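Local coordinates for probable secreted solute-binding lipoprotein (Streptomyces coelicolor, PDB 3I3V) that probably binds a solute outside the cell and hands it to a membrane transporter, as other bacterial extracellular solute-binding lipoproteins do, at residues A123-P127 and T280-A284; A104-W109 and Y285-W291; V165-G169 and S232-F237. All coordinates share one frame. Residues are numbered along the deposited sequence.

Contact 1 (A123-P127 and T280-A284); sequences ATNWP and TVIRA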
loop_
_atom_site.group_PDB
_atom_site.type_symbol
_atom_site.label_atom_id
_atom_site.label_comp_id
_atom_site.label_asym_id
_atom_site.label_seq_id
_atom_site.Cartn_x
_atom_site.Cartn_y
_atom_site.Cartn_z
ATOM N N ALA C 123 46.702 -13.664 16.831
ATOM C CA ALA C 123 47.355 -14.556 15.885
ATOM C C ALA C 123 48.790 -14.118 15.641
ATOM O O ALA C 123 49.250 -13.124 16.203
ATOM C CB ALA C 123 46.592 -14.572 14.564
ATOM N N THR C 124 49.498 -14.872 14.809
ATOM C CA THR C 124 50.868 -14.522 14.485
ATOM C C THR C 124 51.155 -14.768 13.023
ATOM O O THR C 124 50.734 -15.782 12.457
ATOM C CB THR C 124 51.898 -15.343 15.274
ATOM O OG1 THR C 124 51.653 -15.218 16.678
ATOM C CG2 THR C 124 53.301 -14.846 14.955
ATOM N N ASN C 125 51.843 -13.805 12.419
ATOM C CA ASN C 125 52.286 -13.895 11.040
ATOM C C ASN C 125 53.783 -14.003 11.276
ATOM O O ASN C 125 54.357 -13.183 11.992
ATOM C CB ASN C 125 51.963 -12.628 10.259
ATOM C CG ASN C 125 50.966 -12.877 9.148
ATOM O OD1 ASN C 125 49.755 -12.770 9.346
ATOM N ND2 ASN C 125 51.472 -13.233 7.970
ATOM N N TRP C 126 54.404 -15.022 10.697
ATOM C CA TRP C 126 55.832 -15.279 10.888
ATOM C C TRP C 126 56.488 -15.414 9.516
ATOM O O TRP C 126 56.780 -16.524 9.073
ATOM C CB TRP C 126 55.973 -16.593 11.660
ATOM C CG TRP C 126 57.259 -16.846 12.372
ATOM C CD1 TRP C 126 58.526 -16.699 11.882
ATOM C CD2 TRP C 126 57.398 -17.405 13.682
ATOM N NE1 TRP C 126 59.446 -17.139 12.806
ATOM C CE2 TRP C 126 58.780 -17.580 13.919
ATOM C CE3 TRP C 126 56.486 -17.779 14.679
ATOM C CZ2 TRP C 126 59.271 -18.112 15.117
ATOM C CZ3 TRP C 126 56.972 -18.307 15.873
ATOM C CH2 TRP C 126 58.353 -18.470 16.079
ATOM N N PRO C 127 56.734 -14.286 8.829
ATOM C CA PRO C 127 57.351 -14.311 7.498
ATOM C C PRO C 127 58.881 -14.180 7.443
ATOM O O PRO C 127 59.568 -14.173 8.467
ATOM C CB PRO C 127 56.669 -13.145 6.804
ATOM C CG PRO C 127 56.651 -12.116 7.928
ATOM C CD PRO C 127 56.232 -12.936 9.148
ATOM N N THR C 280 56.851 -20.299 1.704
ATOM C CA THR C 280 56.161 -20.495 2.971
ATOM C C THR C 280 56.421 -19.497 4.088
ATOM O O THR C 280 57.520 -18.965 4.228
ATOM C CB THR C 280 56.485 -21.891 3.547
ATOM O OG1 THR C 280 57.855 -21.922 3.965
ATOM C CG2 THR C 280 56.276 -22.978 2.497
ATOM N N VAL C 281 55.383 -19.263 4.887
ATOM C CA VAL C 281 55.469 -18.393 6.052
ATOM C C VAL C 281 54.674 -19.093 7.156
ATOM O O VAL C 281 53.672 -19.745 6.884
ATOM C CB VAL C 281 54.847 -16.983 5.808
ATOM C CG1 VAL C 281 55.438 -16.355 4.557
ATOM C CG2 VAL C 281 53.336 -17.075 5.708
ATOM N N ILE C 282 55.132 -18.973 8.398
ATOM C CA ILE C 282 54.437 -19.582 9.531
ATOM C C ILE C 282 53.269 -18.707 9.977
ATOM O O ILE C 282 53.388 -17.488 10.046
ATOM C CB ILE C 282 55.374 -19.764 10.762
ATOM C CG1 ILE C 282 56.411 -20.846 10.487
ATOM C CG2 ILE C 282 54.559 -20.125 12.007
ATOM C CD1 ILE C 282 57.381 -21.064 11.647
ATOM N N ARG C 283 52.137 -19.336 10.260
ATOM C CA ARG C 283 50.970 -18.625 10.757
ATOM C C ARG C 283 50.304 -19.509 11.804
ATOM O O ARG C 283 50.060 -20.694 11.563
ATOM C CB ARG C 283 49.978 -18.299 9.630
ATOM C CG ARG C 283 50.452 -17.200 8.675
ATOM C CD ARG C 283 49.377 -16.797 7.660
ATOM N NE ARG C 283 48.316 -15.957 8.228
ATOM C CZ ARG C 283 47.188 -15.636 7.590
ATOM N NH1 ARG C 283 46.963 -16.085 6.361
ATOM N NH2 ARG C 283 46.277 -14.863 8.179
ATOM N N ALA C 284 50.043 -18.932 12.973
ATOM C CA ALA C 284 49.391 -19.632 14.075
ATOM C C ALA C 284 48.235 -18.730 14.509
ATOM O O ALA C 284 48.370 -17.503 14.522
ATOM C CB ALA C 284 50.374 -19.841 15.226
#

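Contact 2 (A104-W109 and Y285-W291); sequences AALADW and YTLIGFW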
loop_
_atom_site.group_PDB
_atom_site.type_symbol
_atom_site.label_atom_id
_atom_site.label_comp_id
_atom_site.label_asym_id
_atom_site.label_seq_id
_atom_site.Cartn_x
_atom_site.Cartn_y
_atom_site.Cartn_z
ATOM N N ALA C 104 40.560 -20.875 9.084
ATOM C CA ALA C 104 41.658 -21.651 9.648
ATOM C C ALA C 104 41.753 -21.441 11.164
ATOM O O ALA C 104 42.048 -22.371 11.917
ATOM C CB ALA C 104 42.971 -21.260 8.980
ATOM N N ALA C 105 41.507 -20.218 11.612
ATOM C CA ALA C 105 41.565 -19.929 13.037
ATOM C C ALA C 105 40.498 -20.709 13.794
ATOM O O ALA C 105 40.773 -21.303 14.835
ATOM C CB ALA C 105 41.378 -18.445 13.277
ATOM N N LEU C 106 39.277 -20.705 13.274
ATOM C CA LEU C 106 38.190 -21.409 13.935
ATOM C C LEU C 106 38.430 -22.915 13.964
ATOM O O LEU C 106 38.080 -23.593 14.934
ATOM C CB LEU C 106 36.863 -21.111 13.245
ATOM C CG LEU C 106 35.690 -21.889 13.840
ATOM C CD1 LEU C 106 35.568 -21.575 15.326
ATOM C CD2 LEU C 106 34.410 -21.536 13.089
ATOM N N ALA C 107 39.034 -23.432 12.901
ATOM C CA ALA C 107 39.321 -24.854 12.814
ATOM C C ALA C 107 40.364 -25.259 13.851
ATOM O O ALA C 107 40.195 -26.249 14.573
ATOM C CB ALA C 107 39.813 -25.197 11.417
ATOM N N ASP C 108 41.444 -24.487 13.923
ATOM C CA ASP C 108 42.521 -24.775 14.862
ATOM C C ASP C 108 42.082 -24.669 16.322
ATOM O O ASP C 108 42.745 -25.213 17.214
ATOM C CB ASP C 108 43.717 -23.847 14.602
ATOM C CG ASP C 108 44.460 -24.181 13.306
ATOM O OD1 ASP C 108 45.524 -23.576 13.061
ATOM O OD2 ASP C 108 43.983 -25.038 12.535
ATOM N N TRP C 109 40.972 -23.973 16.570
ATOM C CA TRP C 109 40.467 -23.821 17.936
ATOM C C TRP C 109 39.347 -24.815 18.254
ATOM O O TRP C 109 38.726 -24.728 19.318
ATOM C CB TRP C 109 39.946 -22.398 18.187
ATOM C CG TRP C 109 40.988 -21.405 18.623
ATOM C CD1 TRP C 109 41.650 -20.508 17.832
ATOM C CD2 TRP C 109 41.468 -21.188 19.962
ATOM N NE1 TRP C 109 42.502 -19.745 18.590
ATOM C CE2 TRP C 109 42.417 -20.143 19.899
ATOM C CE3 TRP C 109 41.194 -21.779 21.203
ATOM C CZ2 TRP C 109 43.088 -19.667 21.035
ATOM C CZ3 TRP C 109 41.864 -21.301 22.338
ATOM C CH2 TRP C 109 42.802 -20.258 22.241
ATOM N N TYR C 285 47.100 -19.332 14.851
ATOM C CA TYR C 285 45.930 -18.567 15.253
ATOM C C TYR C 285 45.513 -18.899 16.673
ATOM O O TYR C 285 44.388 -18.597 17.075
ATOM C CB TYR C 285 44.768 -18.877 14.313
ATOM C CG TYR C 285 45.077 -18.640 12.853
ATOM C CD1 TYR C 285 45.129 -17.346 12.330
ATOM C CD2 TYR C 285 45.355 -19.706 12.000
ATOM C CE1 TYR C 285 45.454 -17.117 10.992
ATOM C CE2 TYR C 285 45.679 -19.490 10.662
ATOM C CZ TYR C 285 45.731 -18.191 10.167
ATOM O OH TYR C 285 46.101 -17.976 8.859
ATOM N N THR C 286 46.408 -19.512 17.442
ATOM C CA THR C 286 46.048 -19.891 18.797
ATOM C C THR C 286 46.750 -19.176 19.931
ATOM O O THR C 286 47.034 -19.767 20.973
ATOM C CB THR C 286 46.161 -21.420 19.005
ATOM O OG1 THR C 286 47.446 -21.883 18.567
ATOM C CG2 THR C 286 45.050 -22.133 18.238
ATOM N N LEU C 287 47.038 -17.897 19.718
ATOM C CA LEU C 287 47.621 -17.069 20.762
ATOM C C LEU C 287 46.380 -16.649 21.561
ATOM O O LEU C 287 45.263 -17.074 21.233
ATOM C CB LEU C 287 48.334 -15.856 20.164
ATOM C CG LEU C 287 49.786 -16.131 19.750
ATOM C CD1 LEU C 287 49.822 -17.207 18.681
ATOM C CD2 LEU C 287 50.436 -14.848 19.249
ATOM N N ILE C 288 46.559 -15.833 22.592
ATOM C CA ILE C 288 45.447 -15.408 23.444
ATOM C C ILE C 288 44.033 -15.435 22.838
ATOM O O ILE C 288 43.757 -14.811 21.817
ATOM C CB ILE C 288 45.727 -14.015 24.025
ATOM C CG1 ILE C 288 46.944 -14.100 24.951
ATOM C CG2 ILE C 288 44.502 -13.498 24.777
ATOM C CD1 ILE C 288 47.244 -12.823 25.702
ATOM N N GLY C 289 43.150 -16.194 23.484
ATOM C CA GLY C 289 41.769 -16.304 23.049
ATOM C C GLY C 289 40.865 -16.088 24.251
ATOM O O GLY C 289 41.357 -16.072 25.385
ATOM N N PHE C 290 39.559 -15.920 24.013
ATOM C CA PHE C 290 38.580 -15.699 25.085
ATOM C C PHE C 290 37.902 -17.005 25.525
ATOM O O PHE C 290 37.241 -17.668 24.723
ATOM C CB PHE C 290 37.485 -14.716 24.616
ATOM C CG PHE C 290 37.972 -13.298 24.400
ATOM C CD1 PHE C 290 38.169 -12.437 25.476
ATOM C CD2 PHE C 290 38.216 -12.819 23.109
ATOM C CE1 PHE C 290 38.598 -11.112 25.275
ATOM C CE2 PHE C 290 38.643 -11.503 22.906
ATOM C CZ PHE C 290 38.832 -10.650 23.994
ATOM N N TRP C 291 38.047 -17.368 26.799
ATOM C CA TRP C 291 37.425 -18.586 27.305
ATOM C C TRP C 291 36.310 -18.212 28.276
ATOM O O TRP C 291 36.402 -17.195 28.968
ATOM C CB TRP C 291 38.448 -19.466 28.036
ATOM C CG TRP C 291 39.658 -19.829 27.231
ATOM C CD1 TRP C 291 40.586 -18.971 26.710
ATOM C CD2 TRP C 291 40.111 -21.153 26.909
ATOM N NE1 TRP C 291 41.590 -19.678 26.091
ATOM C CE2 TRP C 291 41.326 -21.017 26.199
ATOM C CE3 TRP C 291 39.610 -22.441 27.155
ATOM C CZ2 TRP C 291 42.049 -22.119 25.733
ATOM C CZ3 TRP C 291 40.328 -23.534 26.693
ATOM C CH2 TRP C 291 41.535 -23.368 25.992
HETATM O O HOH W 1 47.108 -22.004 14.704
#

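Contact 3 (V165-G169 and S232-F237); sequences VTVGG and SMTTQF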
loop_
_atom_site.group_PDB
_atom_site.type_symbol
_atom_site.label_atom_id
_atom_site.label_comp_id
_atom_site.label_asym_id
_atom_site.label_seq_id
_atom_site.Cartn_x
_atom_site.Cartn_y
_atom_site.Cartn_z
ATOM N N VAL C 165 71.395 -15.711 5.822
ATOM C CA VAL C 165 70.263 -15.848 6.744
ATOM C C VAL C 165 70.752 -15.971 8.185
ATOM O O VAL C 165 71.571 -16.831 8.508
ATOM C CB VAL C 165 69.367 -17.095 6.437
ATOM C CG1 VAL C 165 68.170 -17.107 7.366
ATOM C CG2 VAL C 165 68.874 -17.069 5.005
ATOM N N THR C 166 70.261 -15.100 9.054
ATOM C CA THR C 166 70.654 -15.169 10.449
ATOM C C THR C 166 69.509 -15.809 11.241
ATOM O O THR C 166 68.335 -15.529 11.003
ATOM C CB THR C 166 70.964 -13.770 11.015
ATOM O OG1 THR C 166 71.371 -13.884 12.385
ATOM C CG2 THR C 166 69.742 -12.870 10.913
ATOM N N VAL C 167 69.857 -16.692 12.167
ATOM C CA VAL C 167 68.855 -17.368 12.974
ATOM C C VAL C 167 69.510 -17.981 14.206
ATOM O O VAL C 167 70.672 -18.389 14.162
ATOM C CB VAL C 167 68.138 -18.473 12.150
ATOM C CG1 VAL C 167 69.136 -19.543 11.723
ATOM C CG2 VAL C 167 66.999 -19.081 12.961
ATOM N N GLY C 168 68.768 -18.028 15.309
ATOM C CA GLY C 168 69.302 -18.600 16.536
ATOM C C GLY C 168 69.179 -20.110 16.526
ATOM O O GLY C 168 68.172 -20.667 16.962
ATOM N N GLY C 169 70.207 -20.776 16.022
ATOM C CA GLY C 169 70.174 -22.220 15.960
ATOM C C GLY C 169 70.161 -22.927 17.300
ATOM O O GLY C 169 69.915 -24.130 17.351
ATOM N N SER C 232 71.212 -12.748 19.034
ATOM C CA SER C 232 72.264 -12.702 18.024
ATOM C C SER C 232 71.610 -12.379 16.687
ATOM O O SER C 232 72.075 -11.524 15.937
ATOM C CB SER C 232 72.961 -14.058 17.920
ATOM O OG SER C 232 73.259 -14.589 19.198
HETATM N N MSE C 233 70.522 -13.087 16.408
HETATM C CA MSE C 233 69.752 -12.922 15.185
HETATM C C MSE C 233 69.242 -11.495 15.038
HETATM O O MSE C 233 69.497 -10.823 14.037
HETATM C CB MSE C 233 68.572 -13.889 15.211
HETATM C CG MSE C 233 67.667 -13.835 14.016
HETATM SE SE MSE C 233 66.214 -15.098 14.235
HETATM C CE MSE C 233 64.917 -13.908 15.118
ATOM N N THR C 234 68.506 -11.052 16.049
ATOM C CA THR C 234 67.941 -9.712 16.088
ATOM C C THR C 234 69.015 -8.635 15.919
ATOM O O THR C 234 68.795 -7.631 15.245
ATOM C CB THR C 234 67.193 -9.503 17.413
ATOM O OG1 THR C 234 65.915 -10.142 17.329
ATOM C CG2 THR C 234 67.022 -8.021 17.723
ATOM N N THR C 235 70.174 -8.843 16.529
ATOM C CA THR C 235 71.256 -7.879 16.417
ATOM C C THR C 235 71.848 -7.871 15.013
ATOM O O THR C 235 71.932 -6.824 14.383
ATOM C CB THR C 235 72.388 -8.169 17.440
ATOM O OG1 THR C 235 72.012 -7.665 18.727
ATOM C CG2 THR C 235 73.686 -7.509 17.015
ATOM N N GLN C 236 72.252 -9.043 14.525
ATOM C CA GLN C 236 72.856 -9.152 13.197
ATOM C C GLN C 236 72.043 -8.499 12.090
ATOM O O GLN C 236 72.604 -7.864 11.198
ATOM C CB GLN C 236 73.119 -10.618 12.841
ATOM C CG GLN C 236 74.293 -11.215 13.590
ATOM C CD GLN C 236 74.650 -12.615 13.126
ATOM O OE1 GLN C 236 75.575 -13.230 13.649
ATOM N NE2 GLN C 236 73.918 -13.122 12.146
ATOM N N PHE C 237 70.725 -8.648 12.143
ATOM C CA PHE C 237 69.879 -8.050 11.121
ATOM C C PHE C 237 69.703 -6.536 11.311
ATOM O O PHE C 237 69.719 -5.783 10.339
ATOM C CB PHE C 237 68.515 -8.742 11.091
ATOM C CG PHE C 237 67.662 -8.339 9.922
ATOM C CD1 PHE C 237 66.880 -7.188 9.970
ATOM C CD2 PHE C 237 67.659 -9.100 8.760
ATOM C CE1 PHE C 237 66.106 -6.804 8.877
ATOM C CE2 PHE C 237 66.894 -8.726 7.665
ATOM C CZ PHE C 237 66.113 -7.573 7.724
#

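Contact 1 (A123-P127 and T280-A284)
Two strands far apart in sequence can be joined chiefly by main-chain hydrogen bonds, and this antiparallel pair, 168° between strand directions, is a compact example. Near the chain's centre, it is consistent with the lobe-crossing strands of solute-binding proteins. A123 opens it, its CA 3.4 Å from A284 O. T124 follows in a hydrogen-bonded pair with A284: T124 N reaches A284 O at 2.9 Å, and A284 N returns to T124 O at 3.3 Å. N125 faces R283 in a non-hydrogen-bonded pair, with N125 OD1 3.7 Å from R283 NE, a proximity rather than a bond. W126 then repeats the two-bond pattern with I282, W126 N to I282 O at 2.7 Å and I282 N to W126 O at 3.0 Å. I282 CD1 lies over the indole in a CH-pi contact, 4.2 Å from the five-membered ring centroid. At P127 the regular pairing breaks off, P127 CB lying 4.1 Å from V281 CG1. Helix 172-182 covers the W126 and I282 face through W172, K176 and Q180, while strand 352-354 runs parallel beside 280-284.

Contact 2 (A104-W109 and Y285-W291)
W109, the first residue beyond helix 103-108, fills the space between that helix and segment 285-291. T286 CG2 sits over its indole, 3.7 Å from the five-membered ring centroid, a CH-pi contact close to the ring normal. At the ring's edge, W109 CZ3 meets W291 CZ2 at 3.5 Å. W109 CZ2 lies 4.1 Å from G289 CA; a CB on G289 would come within 2.9 Å of that carbon, so the missing side chain leaves room for the indole. Along the helix, A104 CB touches Y285 CE2 and A105 CB touches Y285 CB, each at 3.6 Å. Moving outward, W109 NE1 donates to Y285 O at 2.7 Å, which ties the indole to the chain it packs on. At the polar edge a water donates to D108 OD1 at 2.8 Å and accepts from Y285 N at 2.7 Å, while the Y285 hydroxyl group pairs with Q353. After L287 and I288 the chain enters strand 289-292, which lies antiparallel to 67-70 at the edge of the sheet ordered 41-46, 9-14, 67-70, 289-292. This order, 2-1-3-n, in which 289-292 is the antiparallel strand returning from the other lobe, is consistent with the type II periplasmic-binding-protein fold.

Contact 3 (V165-G169 and S232-F237)
Strands 163-166 and 242-246 are parallel neighbours in one sheet, and the long helical connection between them makes an elaborated beta-alpha-beta crossover; its last helix, 230-238, packs here on the end of the first strand. T166 and M233 bury the most surface. T166 directs its CB toward the helix, and its CG2 lies 3.9 Å from M233 CG and 4.3 Å from F237 CB, so the methyl group meets the apolar side of the helix. M233, present as selenomethionine, extends with chi1 and chi2 both t along the loop beyond the strand, its SE 4.3 Å from V167 CG2 and 4.0 Å from G168 N. There the chain bends through an inverse gamma turn centred on G168, and T173 of helix 172-182 touches both V167 and M233. Q236 adds a polar neighbour: its NE2 comes to 2.7 Å of T166 OG1, at an angle too poor for a hydrogen bond. Beside the helix backbone, M233 CA lies 3.4 Å from T166 OG1, and M233 SE lies 3.7 Å from V167 CA.

How the contacts relate
All three contacts are buried, yet their bonding follows their place in the fold. Contact 1, nearest the chain's centre, is strand on strand and held mainly by main-chain bonds. Contact 2 follows directly, since 280-284 runs on into 285-291, and the two touch where L287 CD2 lies 2.9 Å from T124 OG1; contact 2 combines aromatic and aliphatic packing with one indole hydrogen bond and a water bridging D108 and Y285. Contact 3 reaches the same sheet as contact 1 but lies farther out, its centre about 18 Å from that of contact 1, and relies on van der Waals packing, with no hydrogen bond between its segments. Contacts 2 and 3 fall on opposite sides of the chain's centre, about 29 Å between centres.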